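Type III pantothenate kinase (PDB 2NRH) probably catalyses the ATP-dependent phosphorylation of pantothenate, the first step of coenzyme A biosynthesis, as a homodimer that needs a monovalent cation. Local coordinates at residues B[88-93]-B[171-176]; B[96-101]-B[110-115]. The protein carries 2 engineered substitutions. One frame throughout, in Å; residues are numbered along the deposited sequence.

Contact 1: B[88-93]-B[171-176]; sequences VVVDAG and LYFTGG. With SO4 (sulfate ion), chain E.
Val88 O is gripped by one strong N-H and one weaker CA-H donor. Tyr172 N donates to Val88 O at 2.8 Å, nearly along the C=O axis, and the N-H...O angle is 173°. Leu171 CA adds a CA-H...O contact at 3.4 Å to Val88 O. Val90 O is held the same way by Thr174 N and Phe173 CA, but the N-H is more bent, at 137°. Val90 N and Ala92 N complete the pairing by donating to Tyr172 O and Thr174 O. This is parallel pairing at the centre of the C-terminal five-stranded mixed sheet, whose 3-2-1-4-5 order matches an ASKHA (actin-like ATPase) domain. On one face, Val90 and Phe173 lie side by side; Val90 CG1 touches Phe173 CE1 at 3.5 Å and CG2 stands over one ring face. Leu171 CD2 packs on Val88 CG1 at 3.8 Å. Ile162 of helix 146-165 covers Val90, Leu171 and Phe173. On the other face Asp91, predicted to bind K(+), crosses Thr174 obliquely, with OD1 3.6 Å from Thr174 CG2. Thr174 OG1 bonds to Asp191 O. Asp91 OD1 also comes within 3.5 Å of Gly175 CA. Gly176 N donates to O1 of a sulfate probably from the crystallisation liquor.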
loop_
_atom_site.group_PDB
_atom_site.type_symbol
_atom_site.label_atom_id
_atom_site.label_comp_id
_atom_site.label_asym_id
_atom_site.label_seq_id
_atom_site.Cartn_x
_atom_site.Cartn_y
_atom_site.Cartn_z
ATOM N N VAL B 88 -17.384 -0.019 10.962
ATOM C CA VAL B 88 -16.285 -0.399 10.118
ATOM C C VAL B 88 -15.235 -0.902 11.066
ATOM O O VAL B 88 -14.901 -0.218 12.017
ATOM C CB VAL B 88 -15.785 0.739 9.230
ATOM C CG1 VAL B 88 -14.458 0.330 8.533
ATOM C CG2 VAL B 88 -16.840 1.054 8.208
ATOM N N VAL B 89 -14.793 -2.147 10.814
ATOM C CA VAL B 89 -13.728 -2.817 11.568
ATOM C C VAL B 89 -12.387 -2.862 10.818
ATOM O O VAL B 89 -12.308 -3.336 9.720
ATOM C CB VAL B 89 -14.145 -4.193 12.043
ATOM C CG1 VAL B 89 -13.076 -4.759 12.994
ATOM C CG2 VAL B 89 -15.477 -4.119 12.768
ATOM N N VAL B 90 -11.352 -2.323 11.469
ATOM C CA VAL B 90 -9.995 -2.163 10.930
ATOM C C VAL B 90 -9.061 -2.875 11.880
ATOM O O VAL B 90 -9.007 -2.534 13.044
ATOM C CB VAL B 90 -9.607 -0.661 10.757
ATOM C CG1 VAL B 90 -8.238 -0.497 9.978
ATOM C CG2 VAL B 90 -10.689 0.087 9.953
ATOM N N ASP B 91 -8.396 -3.926 11.396
ATOM C CA ASP B 91 -7.353 -4.624 12.141
ATOM C C ASP B 91 -6.039 -4.286 11.437
ATOM O O ASP B 91 -5.750 -4.728 10.292
ATOM C CB ASP B 91 -7.582 -6.123 12.133
ATOM C CG ASP B 91 -6.665 -6.872 13.087
ATOM O OD1 ASP B 91 -5.858 -6.241 13.804
ATOM O OD2 ASP B 91 -6.765 -8.142 13.144
ATOM N N ALA B 92 -5.250 -3.490 12.139
ATOM C CA ALA B 92 -4.010 -2.948 11.615
ATOM C C ALA B 92 -2.790 -3.645 12.284
ATOM O O ALA B 92 -2.317 -3.250 13.358
ATOM C CB ALA B 92 -3.998 -1.432 11.768
ATOM N N GLY B 93 -2.337 -4.718 11.627
ATOM C CA GLY B 93 -1.108 -5.437 11.998
ATOM C C GLY B 93 -0.244 -5.598 10.758
ATOM O O GLY B 93 0.003 -4.627 10.032
ATOM N N LEU B 171 -16.373 3.621 13.725
ATOM C CA LEU B 171 -15.151 2.863 13.468
ATOM C C LEU B 171 -14.675 2.174 14.703
ATOM O O LEU B 171 -14.664 2.768 15.779
ATOM C CB LEU B 171 -14.025 3.761 13.043
ATOM C CG LEU B 171 -13.943 4.130 11.586
ATOM C CD1 LEU B 171 -13.164 5.423 11.461
ATOM C CD2 LEU B 171 -13.261 3.017 10.895
ATOM N N TYR B 172 -14.279 0.910 14.543
ATOM C CA TYR B 172 -13.607 0.203 15.583
ATOM C C TYR B 172 -12.229 -0.161 15.013
ATOM O O TYR B 172 -12.109 -0.421 13.790
ATOM C CB TYR B 172 -14.437 -1.003 15.980
ATOM C CG TYR B 172 -15.856 -0.621 16.418
ATOM C CD1 TYR B 172 -16.155 -0.470 17.767
ATOM C CD2 TYR B 172 -16.868 -0.379 15.485
ATOM C CE1 TYR B 172 -17.377 -0.146 18.171
ATOM C CE2 TYR B 172 -18.119 -0.031 15.879
ATOM C CZ TYR B 172 -18.367 0.094 17.234
ATOM O OH TYR B 172 -19.610 0.425 17.702
ATOM N N PHE B 173 -11.209 -0.116 15.879
ATOM C CA PHE B 173 -9.836 -0.302 15.480
ATOM C C PHE B 173 -9.220 -1.279 16.441
ATOM O O PHE B 173 -9.601 -1.302 17.614
ATOM C CB PHE B 173 -9.022 1.008 15.555
ATOM C CG PHE B 173 -9.055 1.820 14.307
ATOM C CD1 PHE B 173 -8.146 1.586 13.282
ATOM C CD2 PHE B 173 -9.984 2.834 14.159
ATOM C CE1 PHE B 173 -8.185 2.351 12.085
ATOM C CE2 PHE B 173 -10.023 3.586 13.003
ATOM C CZ PHE B 173 -9.105 3.342 11.951
ATOM N N THR B 174 -8.284 -2.087 15.931
ATOM C CA THR B 174 -7.574 -3.086 16.759
ATOM C C THR B 174 -6.241 -3.373 16.115
ATOM O O THR B 174 -5.946 -2.849 15.032
ATOM C CB THR B 174 -8.424 -4.424 17.035
ATOM O OG1 THR B 174 -7.805 -5.210 18.062
ATOM C CG2 THR B 174 -8.648 -5.275 15.785
ATOM N N GLY B 175 -5.412 -4.147 16.792
ATOM C CA GLY B 175 -4.106 -4.490 16.224
ATOM C C GLY B 175 -2.988 -3.541 16.645
ATOM O O GLY B 175 -3.259 -2.444 17.162
ATOM N N GLY B 176 -1.736 -3.980 16.437
ATOM C CA GLY B 176 -0.536 -3.234 16.830
ATOM C C GLY B 176 -0.506 -1.819 16.320
ATOM O O GLY B 176 0.065 -0.964 16.968
HETATM S S SO4 E . -0.782 -7.213 15.628
HETATM O O1 SO4 E . -1.966 -6.414 15.382
HETATM O O2 SO4 E . 0.364 -6.323 15.775
HETATM O O3 SO4 E . -0.979 -7.974 16.869
HETATM O O4 SO4 E . -0.538 -8.098 14.470
#

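Contact 2: B[96-101]-B[110-115]; sequences ITIDII and FILPGI
Ile98 lies across the ring of Phe110, and the two side chains cross obliquely. Ile98 CB stands over one face of the Phe110 ring, 4.0 Å from the ring centroid and 16° off the normal, a CH-pi contact. Ile98 CD1 reaches the rim at Phe110 CE1, 3.5 Å away. The ring gets there because Phe110 CG takes the crowded position between backbone N and carbonyl carbon (chi1 56°). Ile98 CD1 also meets Leu112 CD2 at 3.8 Å, so it bridges two residues of the facing strand. Next along this face, Ile96 crosses Leu112 obliquely, CB to CB at 3.9 Å. The segments are the two arms of a beta hairpin, strands 95-102 and 105-113, at one side of the C-terminal sheet. Ile96-Leu112 and Ile98-Phe110 are hydrogen-bonded pairs, each with two N-H...O bonds. The shortest is Ile98 N to Phe110 O at 2.7 Å, nearly along the C=O axis. Thr97-Ile111 between them is a non-hydrogen-bonded pair. On the other face, Thr97 CG2 runs alongside Ile111 CG1 at 4.0 Å, near Arg77 of the predicted substrate site. Gly114 N-caps helix 115-125. The Phe110 ring also meets the Tyr152 ring of the second subunit, with planes at about 50°.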
loop_
_atom_site.group_PDB
_atom_site.type_symbol
_atom_site.label_atom_id
_atom_site.label_comp_id
_atom_site.label_asym_id
_atom_site.label_seq_id
_atom_site.Cartn_x
_atom_site.Cartn_y
_atom_site.Cartn_z
ATOM N N ILE B 96 -3.483 -4.847 6.902
ATOM C CA ILE B 96 -4.575 -3.974 7.328
ATOM C C ILE B 96 -5.845 -4.497 6.609
ATOM O O ILE B 96 -5.921 -4.514 5.395
ATOM C CB ILE B 96 -4.241 -2.502 6.970
ATOM C CG1 ILE B 96 -3.096 -2.020 7.876
ATOM C CG2 ILE B 96 -5.448 -1.555 7.098
ATOM C CD1 ILE B 96 -2.593 -0.584 7.549
ATOM N N THR B 97 -6.787 -5.027 7.374
ATOM C CA THR B 97 -8.082 -5.445 6.798
ATOM C C THR B 97 -9.173 -4.501 7.274
ATOM O O THR B 97 -9.184 -4.098 8.424
ATOM C CB THR B 97 -8.410 -6.878 7.166
ATOM O OG1 THR B 97 -8.502 -6.973 8.599
ATOM C CG2 THR B 97 -7.293 -7.775 6.644
ATOM N N ILE B 98 -10.020 -4.076 6.342
ATOM C CA ILE B 98 -11.135 -3.157 6.622
ATOM C C ILE B 98 -12.433 -3.876 6.284
ATOM O O ILE B 98 -12.674 -4.248 5.157
ATOM C CB ILE B 98 -10.995 -1.832 5.813
ATOM C CG1 ILE B 98 -9.705 -1.098 6.129
ATOM C CG2 ILE B 98 -12.105 -0.847 6.180
ATOM C CD1 ILE B 98 -8.593 -1.288 5.158
ATOM N N ASP B 99 -13.262 -4.121 7.268
ATOM C CA ASP B 99 -14.541 -4.834 7.040
ATOM C C ASP B 99 -15.760 -3.983 7.419
ATOM O O ASP B 99 -15.765 -3.235 8.409
ATOM C CB ASP B 99 -14.549 -6.155 7.800
ATOM C CG ASP B 99 -13.615 -7.210 7.168
ATOM O OD1 ASP B 99 -13.965 -7.701 6.058
ATOM O OD2 ASP B 99 -12.550 -7.534 7.794
ATOM N N ILE B 100 -16.818 -4.128 6.645
ATOM C CA ILE B 100 -17.991 -3.283 6.837
ATOM C C ILE B 100 -19.203 -4.051 7.324
ATOM O O ILE B 100 -19.672 -4.963 6.649
ATOM C CB ILE B 100 -18.304 -2.439 5.565
ATOM C CG1 ILE B 100 -17.089 -1.524 5.208
ATOM C CG2 ILE B 100 -19.555 -1.560 5.809
ATOM C CD1 ILE B 100 -15.898 -2.216 4.584
ATOM N N ILE B 101 -19.681 -3.683 8.520
ATOM C CA ILE B 101 -20.852 -4.299 9.132
ATOM C C ILE B 101 -22.059 -3.329 9.170
ATOM O O ILE B 101 -21.959 -2.115 9.485
ATOM C CB ILE B 101 -20.537 -4.839 10.556
ATOM C CG1 ILE B 101 -19.164 -5.583 10.590
ATOM C CG2 ILE B 101 -21.688 -5.726 11.106
ATOM C CD1 ILE B 101 -19.076 -6.904 9.785
ATOM N N PHE B 110 -11.834 -5.120 2.629
ATOM C CA PHE B 110 -10.632 -5.087 1.788
ATOM C C PHE B 110 -9.346 -5.019 2.569
ATOM O O PHE B 110 -9.356 -4.809 3.784
ATOM C CB PHE B 110 -10.677 -3.971 0.754
ATOM C CG PHE B 110 -10.875 -2.612 1.343
ATOM C CD1 PHE B 110 -9.771 -1.748 1.498
ATOM C CD2 PHE B 110 -12.163 -2.180 1.728
ATOM C CE1 PHE B 110 -9.940 -0.469 2.060
ATOM C CE2 PHE B 110 -12.357 -0.885 2.263
ATOM C CZ PHE B 110 -11.250 -0.014 2.447
ATOM N N ILE B 111 -8.251 -5.167 1.827
ATOM C CA ILE B 111 -6.939 -5.439 2.415
ATOM C C ILE B 111 -5.874 -4.497 1.867
ATOM O O ILE B 111 -5.801 -4.119 0.634
ATOM C CB ILE B 111 -6.484 -6.961 2.212
ATOM C CG1 ILE B 111 -7.588 -7.924 2.619
ATOM C CG2 ILE B 111 -5.143 -7.279 2.918
ATOM C CD1 ILE B 111 -7.372 -9.286 2.061
ATOM N N LEU B 112 -5.027 -4.124 2.788
ATOM C CA LEU B 112 -3.914 -3.234 2.454
ATOM C C LEU B 112 -2.629 -3.840 2.998
ATOM O O LEU B 112 -2.672 -4.573 3.990
ATOM C CB LEU B 112 -4.221 -1.911 3.164
ATOM C CG LEU B 112 -4.787 -0.644 2.502
ATOM C CD1 LEU B 112 -5.600 -0.921 1.359
ATOM C CD2 LEU B 112 -5.527 0.257 3.483
ATOM N N PRO B 113 -1.467 -3.465 2.458
ATOM C CA PRO B 113 -0.315 -3.929 3.277
ATOM C C PRO B 113 -0.296 -3.298 4.677
ATOM O O PRO B 113 -0.800 -2.161 4.869
ATOM C CB PRO B 113 0.936 -3.462 2.467
ATOM C CG PRO B 113 0.432 -3.151 1.082
ATOM C CD PRO B 113 -1.013 -2.612 1.351
ATOM N N GLY B 114 0.220 -4.048 5.646
ATOM C CA GLY B 114 0.650 -3.483 6.916
ATOM C C GLY B 114 1.751 -2.458 6.737
ATOM O O GLY B 114 2.468 -2.464 5.735
ATOM N N ILE B 115 1.867 -1.566 7.698
ATOM C CA ILE B 115 2.783 -0.416 7.651
ATOM C C ILE B 115 4.257 -0.802 7.520
ATOM O O ILE B 115 4.987 -0.199 6.687
ATOM C CB ILE B 115 2.549 0.530 8.883
ATOM C CG1 ILE B 115 1.141 1.124 8.818
ATOM C CG2 ILE B 115 3.585 1.663 8.954
ATOM C CD1 ILE B 115 0.847 2.015 9.999
#

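Overall arrangement
Both contacts belong to the C-terminal mixed sheet, and their centres lie about 8 Å apart. Strand 87-92 comes first in the chain, then the hairpin of 95-102 and 105-113. Helices 115-125 and 146-165 follow before strand 171-174. Contact 2 therefore falls, in sequence, between the two segments of contact 1. Strands 87-92 and 95-102 are antiparallel neighbours and join the contacts directly: Val89 O and Asp99 N, 2.7 Å apart, probably form a hydrogen bond. Helix 146-165 packs against both contacts on one side of the sheet. Contact 1 carries the predicted cation ligand Asp91, near the predicted proton acceptor Asp76. Contact 2 reaches the second subunit, so this sheet runs from the predicted active-site region to the dimer interface.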